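Local coordinates for PAAR motif family protein (Pseudomonas aeruginosa, PDB 6XRF) that is thought to tip the type VI secretion spike through its PAAR domain and deliver an effector, this chain being only its short N-terminal helical region, at residues F17-A20 with A21-G25; G25-A28 with G29-G33. All coordinates share one frame; numbering follows the deposited sequence.

Interaction 1 of 2, residues F17-A20 with A21-G25; sequences FGVA and AMVAG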
ATOM      1  N   PHE C  17       9.390  10.623  -1.411  1.00 49.60           N
ATOM      2  CA  PHE C  17       9.279  10.181  -2.792  1.00 48.69           C
ATOM      3  C   PHE C  17       8.272   9.050  -2.969  1.00 45.92           C
ATOM      4  O   PHE C  17       8.330   8.330  -3.972  1.00 45.41           O
ATOM      5  CB  PHE C  17      10.651   9.745  -3.315  1.00 52.01           C
ATOM      6  CG  PHE C  17      11.684  10.834  -3.288  1.00 56.01           C
ATOM      7  CD1 PHE C  17      11.476  12.019  -3.975  1.00 58.78           C
ATOM      8  CD2 PHE C  17      12.865  10.670  -2.587  1.00 57.87           C
ATOM      9  CE1 PHE C  17      12.421  13.025  -3.955  1.00 61.30           C
ATOM     10  CE2 PHE C  17      13.817  11.672  -2.566  1.00 61.19           C
ATOM     11  CZ  PHE C  17      13.594  12.852  -3.252  1.00 62.58           C
ATOM     12  N   GLY C  18       7.355   8.875  -2.021  1.00 45.12           N
ATOM     13  CA  GLY C  18       6.266   7.943  -2.221  1.00 45.45           C
ATOM     14  C   GLY C  18       5.268   8.443  -3.251  1.00 45.43           C
ATOM     15  O   GLY C  18       5.135   9.640  -3.506  1.00 44.67           O
ATOM     16  N   VAL C  19       4.545   7.494  -3.855  1.00 45.57           N
ATOM     17  CA  VAL C  19       3.623   7.844  -4.933  1.00 45.97           C
ATOM     18  C   VAL C  19       2.580   8.839  -4.439  1.00 46.71           C
ATOM     19  O   VAL C  19       2.404   9.920  -5.011  1.00 48.19           O
ATOM     20  CB  VAL C  19       2.956   6.581  -5.507  1.00 46.38           C
ATOM     21  CG1 VAL C  19       2.286   6.910  -6.829  1.00 48.97           C
ATOM     22  CG2 VAL C  19       3.964   5.465  -5.696  1.00 48.11           C
ATOM     23  N   ALA C  20       1.873   8.489  -3.362  1.00 46.22           N
ATOM     24  CA  ALA C  20       0.834   9.364  -2.831  1.00 48.60           C
ATOM     25  C   ALA C  20       1.362  10.741  -2.447  1.00 50.64           C
ATOM     26  O   ALA C  20       0.562  11.663  -2.245  1.00 51.13           O
ATOM     27  CB  ALA C  20       0.176   8.707  -1.613  1.00 49.08           C
ATOM     28  N   ALA C  21       2.684  10.905  -2.346  1.00 51.83           N
ATOM     29  CA  ALA C  21       3.269  12.176  -1.943  1.00 53.79           C
ATOM     30  C   ALA C  21       3.579  13.092  -3.119  1.00 57.36           C
ATOM     31  O   ALA C  21       3.600  14.317  -2.949  1.00 59.73           O
ATOM     32  CB  ALA C  21       4.560  11.939  -1.152  1.00 51.17           C
ATOM     33  N   MET C  22       3.817  12.532  -4.307  1.00 57.56           N
ATOM     34  CA  MET C  22       4.309  13.317  -5.427  1.00 58.97           C
ATOM     35  C   MET C  22       3.253  13.624  -6.479  1.00 61.37           C
ATOM     36  O   MET C  22       3.454  14.551  -7.274  1.00 63.85           O
ATOM     37  CB  MET C  22       5.466  12.593  -6.125  1.00 58.42           C
ATOM     38  CG  MET C  22       6.486  11.962  -5.205  1.00 59.09           C
ATOM     39  SD  MET C  22       7.276  10.585  -6.065  1.00 58.34           S
ATOM     40  CE  MET C  22       7.924  11.422  -7.504  1.00 57.84           C
ATOM     41  N   VAL C  23       2.154  12.869  -6.532  1.00 58.13           N
ATOM     42  CA  VAL C  23       1.127  13.091  -7.537  1.00 56.50           C
ATOM     43  C   VAL C  23      -0.253  13.071  -6.892  1.00 56.08           C
ATOM     44  O   VAL C  23      -0.447  12.572  -5.781  1.00 58.28           O
ATOM     45  CB  VAL C  23       1.189  12.055  -8.684  1.00 55.06           C
ATOM     46  CG1 VAL C  23       2.328  12.389  -9.634  1.00 55.25           C
ATOM     47  CG2 VAL C  23       1.344  10.652  -8.128  1.00 52.79           C
ATOM     48  N   ALA C  24      -1.218  13.624  -7.622  1.00 53.25           N
ATOM     49  CA  ALA C  24      -2.574  13.759  -7.119  1.00 51.86           C
ATOM     50  C   ALA C  24      -3.200  12.391  -6.868  1.00 49.23           C
ATOM     51  O   ALA C  24      -2.724  11.356  -7.344  1.00 46.86           O
ATOM     52  CB  ALA C  24      -3.433  14.550  -8.108  1.00 53.19           C
ATOM     53  N   GLY C  25      -4.292  12.404  -6.107  1.00 49.78           N
ATOM     54  CA  GLY C  25      -5.007  11.195  -5.763  1.00 46.63           C
ATOM     55  C   GLY C  25      -5.300  10.310  -6.955  1.00 44.69           C
ATOM     56  O   GLY C  25      -4.836   9.168  -7.011  1.00 43.46           O
TER
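Ala21 N bonds back to Gly18 O at 3.0 Å, which opens a single-turn helix spanning residues 19-22, with Gly18 at its N-cap. The amide sits above the plane of the Gly18 carbonyl, 62° out of it, and the Ala21 methyl rests against the same oxygen. Met22 follows. Its N donates to Val19 O at 3.1 Å, again from above the carbonyl plane, and makes a weak second bond to Gly18 O. The better bonds thus run from residue i+3 to residue i, the pattern of a 3-10 turn. CG of Met22 stands anti to its own carbonyl carbon (chi1 -43°), and this swings the thioether back along the chain: CG lies 3.2 Å from Gly18 O, while SD reaches the backbone oxygen of Phe17 and approaches Phe17 CB. Val23, the first residue to abandon helical angles, still sends a weak bond from its N to Val19 O. Its CG2, set between N and the carbonyl carbon, packs on Val19 CG1 at 4.1 Å, the two side chains crossing at a slant. Both valines also lean on helix 45-57, Val19 on Ala52 and Val23 on Ala56. Ala24 then serves as N-cap of helix 25-37, and polar side chains of another protein chain pack on Ala20, Val23 and Ala24. Chemically, the turn holds by backbone bonds shared two to an oxygen at both Gly18 and Val19, one of each pair weak, while the side chains add the apolar Val19-Val23 contact and lay the Met22 thioether along the carbonyl oxygens of Phe17 and Gly18.

Interaction 2 of 2, residues G25-A28 with G29-G33; sequences GAVA and GALIG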
ATOM      1  N   GLY C  25      -4.292  12.404  -6.107  1.00 49.78           N
ATOM      2  CA  GLY C  25      -5.007  11.195  -5.763  1.00 46.63           C
ATOM      3  C   GLY C  25      -5.300  10.310  -6.955  1.00 44.69           C
ATOM      4  O   GLY C  25      -4.836   9.168  -7.011  1.00 43.46           O
ATOM      5  N   ALA C  26      -6.062  10.836  -7.920  1.00 45.68           N
ATOM      6  CA  ALA C  26      -6.474  10.026  -9.062  1.00 42.72           C
ATOM      7  C   ALA C  26      -5.273   9.409  -9.768  1.00 40.12           C
ATOM      8  O   ALA C  26      -5.327   8.256 -10.211  1.00 39.50           O
ATOM      9  CB  ALA C  26      -7.280  10.875 -10.042  1.00 45.40           C
ATOM     10  N   VAL C  27      -4.177  10.162  -9.879  1.00 39.68           N
ATOM     11  CA  VAL C  27      -3.021   9.688 -10.635  1.00 39.16           C
ATOM     12  C   VAL C  27      -2.300   8.578  -9.878  1.00 40.76           C
ATOM     13  O   VAL C  27      -1.956   7.539 -10.452  1.00 40.28           O
ATOM     14  CB  VAL C  27      -2.081  10.866 -10.953  1.00 38.92           C
ATOM     15  CG1 VAL C  27      -0.853  10.386 -11.718  1.00 38.05           C
ATOM     16  CG2 VAL C  27      -2.838  11.946 -11.735  1.00 40.85           C
ATOM     17  N   ALA C  28      -2.067   8.772  -8.578  1.00 40.52           N
ATOM     18  CA  ALA C  28      -1.388   7.744  -7.793  1.00 41.70           C
ATOM     19  C   ALA C  28      -2.139   6.416  -7.863  1.00 41.91           C
ATOM     20  O   ALA C  28      -1.537   5.352  -8.051  1.00 40.89           O
ATOM     21  CB  ALA C  28      -1.235   8.200  -6.339  1.00 38.76           C
ATOM     22  N   GLY C  29      -3.464   6.460  -7.704  1.00 44.72           N
ATOM     23  CA  GLY C  29      -4.247   5.243  -7.831  1.00 45.65           C
ATOM     24  C   GLY C  29      -4.105   4.612  -9.202  1.00 45.55           C
ATOM     25  O   GLY C  29      -3.997   3.389  -9.329  1.00 45.16           O
ATOM     26  N   ALA C  30      -4.089   5.441 -10.249  1.00 46.62           N
ATOM     27  CA  ALA C  30      -3.968   4.925 -11.607  1.00 45.79           C
ATOM     28  C   ALA C  30      -2.590   4.323 -11.849  1.00 42.22           C
ATOM     29  O   ALA C  30      -2.472   3.272 -12.489  1.00 42.71           O
ATOM     30  CB  ALA C  30      -4.250   6.039 -12.613  1.00 47.85           C
ATOM     31  N   LEU C  31      -1.538   4.974 -11.353  1.00 42.29           N
ATOM     32  CA  LEU C  31      -0.191   4.436 -11.534  1.00 42.81           C
ATOM     33  C   LEU C  31      -0.014   3.128 -10.770  1.00 40.45           C
ATOM     34  O   LEU C  31       0.559   2.167 -11.299  1.00 34.22           O
ATOM     35  CB  LEU C  31       0.846   5.467 -11.094  1.00 43.81           C
ATOM     36  CG  LEU C  31       0.800   6.797 -11.853  1.00 47.37           C
ATOM     37  CD1 LEU C  31       1.968   7.696 -11.465  1.00 47.99           C
ATOM     38  CD2 LEU C  31       0.783   6.576 -13.361  1.00 50.31           C
ATOM     39  N   ILE C  32      -0.502   3.068  -9.529  1.00 38.32           N
ATOM     40  CA  ILE C  32      -0.436   1.820  -8.773  1.00 38.79           C
ATOM     41  C   ILE C  32      -1.232   0.731  -9.482  1.00 40.03           C
ATOM     42  O   ILE C  32      -0.831  -0.438  -9.508  1.00 38.85           O
ATOM     43  CB  ILE C  32      -0.944   2.039  -7.335  1.00 36.36           C
ATOM     44  CG1 ILE C  32       0.016   2.940  -6.555  1.00 36.74           C
ATOM     45  CG2 ILE C  32      -1.131   0.701  -6.637  1.00 33.64           C
ATOM     46  CD1 ILE C  32      -0.592   3.530  -5.286  1.00 37.99           C
ATOM     47  N   GLY C  33      -2.371   1.098 -10.072  1.00 40.69           N
ATOM     48  CA  GLY C  33      -3.213   0.102 -10.716  1.00 41.26           C
ATOM     49  C   GLY C  33      -2.568  -0.508 -11.946  1.00 39.43           C
ATOM     50  O   GLY C  33      -2.760  -1.693 -12.232  1.00 37.80           O
TER
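Ala26 O is gripped by two donors: Ala30 N at 3.1 Å, tilted 26° from the carbonyl plane, and a polar side chain of another protein chain. Ala26 N in turn gives a hydrogen bond to a polar side chain of another protein chain, so the first turn of helix 25-37 is tied to the assembly through its backbone. The Ala30 methyl leans over the same carbonyl oxygen, with CB 3.4 Å from Ala26 O. One residue on, Leu31 N gives the shortest bond of the set, 2.8 Å to Val27 O, and points almost straight down the carbonyl. Leu31 also folds its branch point back over that oxygen, because CG is anti to its carbonyl carbon (chi1 -60°). Its CD1 then meets Val27 CG1 at 3.9 Å; the two side chains run side by side in the same direction, and Leu31 goes on to Ala52, Ile55 and Ala56 of helix 45-57. The pattern is a regular alpha-helix, each bond spanning four residues. Gly25, Gly29 and Gly33 recur at that same interval, the GxxxGxxxG spacing of a glycine zipper, familiar from membrane helices that pack closely; here the helix is buried in an assembly with another protein, consistent with a hydrophobic segment shielded by a partner. Gly29 N bonds to Gly25 O at 3.1 Å, nearly linear at 178°, and Gly33 N repeats the link to Gly29 O. On the next strip of the helix Ile32 N donates to Ala28 O at 2.9 Å. Ile32 lays CG1 and CD1 alongside that carbonyl, and its side chain also touches Ala52, while apolar side chains of another protein chain pack on Ala30 and Ile32.

Overall arrangement
Interactions 1 and 2 share Gly25 and lie about 9 Å apart between centres, so the short turn 19-22 leads through a brief connector straight into helix 25-37. Beyond this chain connection they pack on each other: Val19 CG1 reaches Ala28 CB at 3.8 Å, and Val23 CG2 comes within 3.9 Å of Ala28 N. The first turn of the long helix is thereby wedged against the turn before it. Helix 45-57 forms a common floor, with Ala52 and Ala56 touched from both interactions. In interaction 1 the four-residue bonds are weak and the three-residue ones sounder, whereas interaction 2 bonds over four residues throughout, and another protein chain borders both.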